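Local coordinates for uncharacterized protein (Thermotoga maritima, PDB 1VMJ) that is of unknown function but belongs to the YjbQ (UPF0047) family and may act as a thiamin phosphate synthase, at residues L50-A55 with G111-I116; I58-F63 with R140-L145. All coordinates share one frame; numbering follows the deposited sequence.

Contact 1 of 2, residues L50-A55 with G111-I116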
loop_
_atom_site.group_PDB
_atom_site.type_symbol
_atom_site.label_atom_id
_atom_site.label_comp_id
_atom_site.label_asym_id
_atom_site.label_seq_id
_atom_site.Cartn_x
_atom_site.Cartn_y
_atom_site.Cartn_z
ATOM N N LEU A 50 6.839 -10.357 -11.199
ATOM C CA LEU A 50 6.029 -9.424 -10.432
ATOM C C LEU A 50 5.609 -8.310 -11.357
ATOM O O LEU A 50 6.424 -7.813 -12.140
ATOM C CB LEU A 50 6.793 -8.825 -9.261
ATOM C CG LEU A 50 7.219 -9.750 -8.126
ATOM C CD1 LEU A 50 8.031 -8.985 -7.095
ATOM C CD2 LEU A 50 6.013 -10.351 -7.466
ATOM N N LEU A 51 4.352 -7.908 -11.226
ATOM C CA LEU A 51 3.767 -6.794 -11.942
ATOM C C LEU A 51 3.453 -5.684 -10.943
ATOM O O LEU A 51 2.817 -5.903 -9.925
ATOM C CB LEU A 51 2.490 -7.223 -12.658
ATOM C CG LEU A 51 1.664 -6.150 -13.369
ATOM C CD1 LEU A 51 0.880 -6.792 -14.504
ATOM C CD2 LEU A 51 0.720 -5.403 -12.454
ATOM N N LEU A 52 3.906 -4.482 -11.252
ATOM C CA LEU A 52 3.524 -3.268 -10.562
ATOM C C LEU A 52 2.569 -2.508 -11.457
ATOM O O LEU A 52 2.817 -2.331 -12.627
ATOM C CB LEU A 52 4.773 -2.426 -10.347
ATOM C CG LEU A 52 4.589 -0.978 -9.894
ATOM C CD1 LEU A 52 4.049 -0.907 -8.499
ATOM C CD2 LEU A 52 5.846 -0.169 -9.989
ATOM N N CYS A 53 1.496 -2.025 -10.853
ATOM C CA CYS A 53 0.618 -1.120 -11.521
ATOM C C CYS A 53 0.302 0.029 -10.578
ATOM O O CYS A 53 -0.281 -0.185 -9.500
ATOM C CB CYS A 53 -0.658 -1.844 -11.928
ATOM S SG CYS A 53 -1.802 -0.788 -12.837
ATOM N N ASN A 54 0.656 1.243 -10.998
ATOM C CA ASN A 54 0.502 2.405 -10.147
ATOM C C ASN A 54 -0.053 3.606 -10.873
ATOM O O ASN A 54 0.166 3.783 -12.053
ATOM C CB ASN A 54 1.807 2.749 -9.427
ATOM C CG ASN A 54 2.882 3.310 -10.355
ATOM O OD1 ASN A 54 3.731 2.561 -10.847
ATOM N ND2 ASN A 54 2.880 4.641 -10.581
ATOM N N ALA A 55 -0.775 4.438 -10.111
ATOM C CA ALA A 55 -1.183 5.746 -10.590
ATOM C C ALA A 55 0.070 6.613 -10.685
ATOM O O ALA A 55 0.826 6.701 -9.726
ATOM C CB ALA A 55 -2.171 6.337 -9.648
ATOM N N GLY A 111 -4.836 3.841 -1.960
ATOM C CA GLY A 111 -3.495 3.436 -2.314
ATOM C C GLY A 111 -3.046 3.875 -3.691
ATOM O O GLY A 111 -3.822 4.048 -4.619
ATOM N N ARG A 112 -1.742 3.982 -3.840
ATOM C CA ARG A 112 -1.132 4.331 -5.102
ATOM C C ARG A 112 -1.010 3.194 -6.110
ATOM O O ARG A 112 -1.080 3.421 -7.304
ATOM C CB ARG A 112 0.272 4.889 -4.816
ATOM C CG ARG A 112 1.143 5.062 -6.057
ATOM C CD ARG A 112 2.503 5.595 -5.687
ATOM N NE ARG A 112 3.380 5.761 -6.821
ATOM C CZ ARG A 112 4.222 4.835 -7.252
ATOM N NH1 ARG A 112 4.294 3.658 -6.661
ATOM N NH2 ARG A 112 5.049 5.124 -8.246
ATOM N N GLU A 113 -0.745 1.988 -5.609
ATOM C CA GLU A 113 -0.233 0.908 -6.436
ATOM C C GLU A 113 -0.771 -0.439 -5.973
ATOM O O GLU A 113 -1.243 -0.587 -4.843
ATOM C CB GLU A 113 1.301 0.907 -6.444
ATOM C CG GLU A 113 1.885 0.336 -5.163
ATOM C CD GLU A 113 3.002 1.123 -4.423
ATOM O OE1 GLU A 113 3.158 2.364 -4.497
ATOM O OE2 GLU A 113 3.732 0.433 -3.673
ATOM N N VAL A 114 -0.723 -1.392 -6.889
ATOM C CA VAL A 114 -0.800 -2.807 -6.555
ATOM C C VAL A 114 0.436 -3.481 -7.105
ATOM O O VAL A 114 0.998 -3.055 -8.138
ATOM C CB VAL A 114 -2.075 -3.488 -7.118
ATOM C CG1 VAL A 114 -3.306 -2.810 -6.510
ATOM C CG2 VAL A 114 -2.124 -3.431 -8.639
ATOM N N VAL A 115 0.844 -4.547 -6.421
ATOM C CA VAL A 115 1.870 -5.432 -6.915
ATOM C C VAL A 115 1.248 -6.819 -6.962
ATOM O O VAL A 115 0.649 -7.272 -5.984
ATOM C CB VAL A 115 3.121 -5.427 -6.021
ATOM C CG1 VAL A 115 4.158 -6.397 -6.563
ATOM C CG2 VAL A 115 3.688 -4.009 -5.931
ATOM N N ILE A 116 1.348 -7.457 -8.119
ATOM C CA ILE A 116 0.660 -8.687 -8.410
ATOM C C ILE A 116 1.635 -9.731 -8.911
ATOM O O ILE A 116 2.482 -9.440 -9.775
ATOM C CB ILE A 116 -0.443 -8.452 -9.483
ATOM C CG1 ILE A 116 -1.437 -7.382 -9.043
ATOM C CG2 ILE A 116 -1.150 -9.754 -9.807
ATOM C CD1 ILE A 116 -2.350 -6.979 -10.099
HETATM O O HOH W 1 6.380 3.499 -10.591
HETATM O O HOH W 2 1.613 8.436 -7.675
#

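Contact 2 of 2, residues I58-F63 with R140-L145. With SO4 (sulfate ion), chain C.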
loop_
_atom_site.group_PDB
_atom_site.type_symbol
_atom_site.label_atom_id
_atom_site.label_comp_id
_atom_site.label_asym_id
_atom_site.label_seq_id
_atom_site.Cartn_x
_atom_site.Cartn_y
_atom_site.Cartn_z
ATOM N N ILE A 58 -0.816 11.986 -8.462
ATOM C CA ILE A 58 -0.861 11.943 -7.004
ATOM C C ILE A 58 -2.252 12.229 -6.446
ATOM O O ILE A 58 -2.416 12.403 -5.228
ATOM C CB ILE A 58 0.244 12.867 -6.402
ATOM C CG1 ILE A 58 0.060 14.306 -6.888
ATOM C CG2 ILE A 58 1.637 12.347 -6.769
ATOM C CD1 ILE A 58 1.007 15.301 -6.262
ATOM N N THR A 59 -3.236 12.238 -7.348
ATOM C CA THR A 59 -4.643 12.419 -7.047
ATOM C C THR A 59 -5.498 11.262 -7.567
ATOM O O THR A 59 -6.713 11.408 -7.760
ATOM C CB THR A 59 -5.153 13.710 -7.675
ATOM O OG1 THR A 59 -4.804 13.726 -9.057
ATOM C CG2 THR A 59 -4.539 14.894 -6.978
ATOM N N ALA A 60 -4.860 10.115 -7.772
ATOM C CA ALA A 60 -5.543 8.934 -8.241
ATOM C C ALA A 60 -4.884 7.689 -7.683
ATOM O O ALA A 60 -3.792 7.719 -7.112
ATOM C CB ALA A 60 -5.547 8.912 -9.740
ATOM N N SER A 61 -5.600 6.576 -7.802
ATOM C CA SER A 61 -5.206 5.301 -7.196
ATOM C C SER A 61 -5.251 4.163 -8.169
ATOM O O SER A 61 -6.004 4.199 -9.127
ATOM C CB SER A 61 -6.174 4.936 -6.059
ATOM O OG SER A 61 -6.063 5.856 -4.995
ATOM N N VAL A 62 -4.473 3.124 -7.874
ATOM C CA VAL A 62 -4.708 1.786 -8.413
ATOM C C VAL A 62 -4.871 0.837 -7.223
ATOM O O VAL A 62 -4.082 0.853 -6.291
ATOM C CB VAL A 62 -3.597 1.320 -9.322
ATOM C CG1 VAL A 62 -3.818 -0.111 -9.744
ATOM C CG2 VAL A 62 -3.510 2.209 -10.552
ATOM N N PHE A 63 -5.952 0.070 -7.214
ATOM C CA PHE A 63 -6.291 -0.794 -6.085
ATOM C C PHE A 63 -7.034 -1.997 -6.610
ATOM O O PHE A 63 -7.463 -2.034 -7.775
ATOM C CB PHE A 63 -7.117 -0.053 -5.025
ATOM C CG PHE A 63 -8.505 0.358 -5.505
ATOM C CD1 PHE A 63 -8.717 1.535 -6.206
ATOM C CD2 PHE A 63 -9.592 -0.456 -5.269
ATOM C CE1 PHE A 63 -9.986 1.878 -6.688
ATOM C CE2 PHE A 63 -10.854 -0.098 -5.692
ATOM C CZ PHE A 63 -11.046 1.065 -6.419
ATOM N N ARG A 140 -9.262 15.124 -17.153
ATOM C CA ARG A 140 -8.009 15.530 -17.775
ATOM C C ARG A 140 -7.223 14.250 -17.993
ATOM O O ARG A 140 -7.473 13.260 -17.309
ATOM C CB ARG A 140 -7.250 16.507 -16.894
ATOM C CG ARG A 140 -6.920 15.996 -15.509
ATOM C CD ARG A 140 -6.248 17.084 -14.690
ATOM N NE ARG A 140 -6.088 16.753 -13.275
ATOM C CZ ARG A 140 -4.977 16.292 -12.715
ATOM N NH1 ARG A 140 -3.888 16.083 -13.435
ATOM N NH2 ARG A 140 -4.956 16.023 -11.424
ATOM N N PRO A 141 -6.263 14.259 -18.942
ATOM C CA PRO A 141 -5.543 13.030 -19.260
ATOM C C PRO A 141 -4.580 12.628 -18.151
ATOM O O PRO A 141 -3.710 13.408 -17.750
ATOM C CB PRO A 141 -4.772 13.391 -20.537
ATOM C CG PRO A 141 -4.545 14.866 -20.413
ATOM C CD PRO A 141 -5.800 15.391 -19.772
ATOM N N LYS A 142 -4.772 11.418 -17.633
ATOM C CA LYS A 142 -3.970 10.921 -16.541
ATOM C C LYS A 142 -3.549 9.506 -16.833
ATOM O O LYS A 142 -4.103 8.823 -17.700
ATOM C CB LYS A 142 -4.747 11.032 -15.234
ATOM C CG LYS A 142 -4.990 12.501 -14.909
ATOM C CD LYS A 142 -5.896 12.723 -13.741
ATOM C CE LYS A 142 -5.185 12.505 -12.411
ATOM N NZ LYS A 142 -6.184 12.798 -11.303
ATOM N N ARG A 143 -2.524 9.070 -16.117
ATOM C CA ARG A 143 -1.796 7.888 -16.503
ATOM C C ARG A 143 -1.623 6.911 -15.373
ATOM O O ARG A 143 -1.455 7.294 -14.226
ATOM C CB ARG A 143 -0.424 8.273 -17.025
ATOM C CG ARG A 143 -0.434 9.385 -18.016
ATOM C CD ARG A 143 0.956 9.696 -18.420
ATOM N NE ARG A 143 0.999 10.925 -19.201
ATOM C CZ ARG A 143 1.941 11.192 -20.086
ATOM N NH1 ARG A 143 2.904 10.300 -20.341
ATOM N NH2 ARG A 143 1.918 12.357 -20.718
ATOM N N VAL A 144 -1.638 5.639 -15.763
ATOM C CA VAL A 144 -1.280 4.503 -14.940
ATOM C C VAL A 144 -0.103 3.801 -15.587
ATOM O O VAL A 144 -0.052 3.653 -16.810
ATOM C CB VAL A 144 -2.478 3.530 -14.855
ATOM C CG1 VAL A 144 -2.096 2.170 -14.352
ATOM C CG2 VAL A 144 -3.567 4.135 -13.983
ATOM N N LEU A 145 0.841 3.387 -14.768
ATOM C CA LEU A 145 2.009 2.656 -15.234
ATOM C C LEU A 145 1.863 1.188 -14.914
ATOM O O LEU A 145 1.460 0.837 -13.809
ATOM C CB LEU A 145 3.300 3.204 -14.607
ATOM C CG LEU A 145 4.601 2.596 -15.133
ATOM C CD1 LEU A 145 4.838 2.930 -16.600
ATOM C CD2 LEU A 145 5.779 3.062 -14.274
HETATM S S SO4 C . -1.406 15.236 -10.426
HETATM O O1 SO4 C . -1.497 15.606 -11.825
HETATM O O2 SO4 C . -1.099 16.377 -9.585
HETATM O O3 SO4 C . -0.313 14.262 -10.228
HETATM O O4 SO4 C . -2.662 14.633 -10.082
#

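Contact 1 of 2, residues L50-A55 with G111-I116
Where N54 meets R112, N54 puts CG between the backbone N and the carbonyl carbon (chi1 71°), whereas R112 holds CG anti to its backbone N and runs extended as far as NE; chi4 of -92° then turns CZ out of the line of the chain. The two side chains run alongside each other in the same direction, amide and guanidinium planes stacked 15° apart, with N54 ND2 over one guanidinium face, toward its rim. N54 ND2 and R112 NH2 are only 3.2 Å apart, but both are donors and do not bond. Instead, N54 ND2 donates to A55 O at 3.0 Å, reaching it from above the carbonyl plane. R112 NH1 makes a salt bridge to E113 OE1 at 2.8 Å, in the guanidinium plane, and a water links R112 NH2 to N54 OD1.

Beneath this runs a regular antiparallel ladder. L51 with I116 and C53 with V114 are hydrogen-bonded pairs, and A55 N adds a last bond to R112 O (3.0 Å). On one face L51 CD2 touches I116 CD1 at 4.2 Å and C53 CB meets V114 CG2. On the other, L52 CD1 lies 4.0 Å from V115 CG2, and N54 CB and E113 CB approach to 3.5 Å.

R112 NE also forms a salt bridge to E129 of the second subunit, and NH1 bonds to V115 O there. An alanine at R112 would probably cost E113 and that E129 this charge partner, that V115 O its NH1 donor, and the N54 amide its stacked neighbour. L52, E113 and V115 pack on I116, E113 and V115 of the second subunit, so the ladder lies at a subunit interface.

In the five-stranded sheet, strand 49-55 sits between 113-119 and 142-150. The other face turns to the chain's own core: L51 and C53 pack on helix 34-44, V114 and I116 on strand 60-65.

Contact 2 of 2, residues I58-F63 with R140-L145
T59 OG1 is the hub here, taking a hydrogen bond from K142 NZ at 2.8 Å and giving a short one to O4 of a bound sulfate. The T59 and K142 side chains cross at about a right angle. R140 holds the same ion with two nitrogens: NH1 reaches sulfate O1 at 2.9 Å and NH2 reaches sulfate O4 at 3.0 Å, the sulfur lying in the guanidinium plane at its edge. I58 N donates to sulfate O3 at 2.9 Å, and H57 ND1 bonds the ion as well. The sulfate probably came from the crystallisation liquor, but this grip is consistent with a pocket for an anion such as phosphate. A sodium ion lies about 5 Å from the T59 side chain; H104, which packs on T59, is a sodium ligand together with H93 and N100.

The next shell fixes the donors. K142 bends at chi3 (78°), which puts CE 3.5 Å above one face of the R140 guanidinium, toward the rim. Its NZ is also tied by a salt bridge to E135 and a hydrogen bond to D137 O, while D137 OD2 pairs with R140 NH2. Further along, the contact turns apolar: V62 CG2 and V144 CG2 touch at 3.9 Å as the two valines approach obliquely.

No backbone bond joins the segments, because strand 60-65 belongs to the three-stranded sheet and 142-150 to the five-stranded one. Y133 of strand 130-135 packs on A60, K142 and V144, and F22 of strand 14-22 also touches V144.

Overall arrangement
From the N terminus, strand 14-22 and helix 34-44 come first, and strand 49-55 then supplies the opening half of contact 1. A few residues on, 58-63 gives the first half of contact 2. The chain passes through helices 69-82 and 101-110 before 111-116 closes contact 1, a loop of 55 residues. Strand 130-135 follows, and 140-145 closes contact 2 after 76 residues. The two loops thus cross rather than nest. Contact 1 works within the five-stranded sheet, while contact 2 joins that sheet to the three-stranded one. They touch directly: N54 O and L145 N, 2.8 Å apart, are probably hydrogen-bonded, and C53 SG packs against V144 CG1.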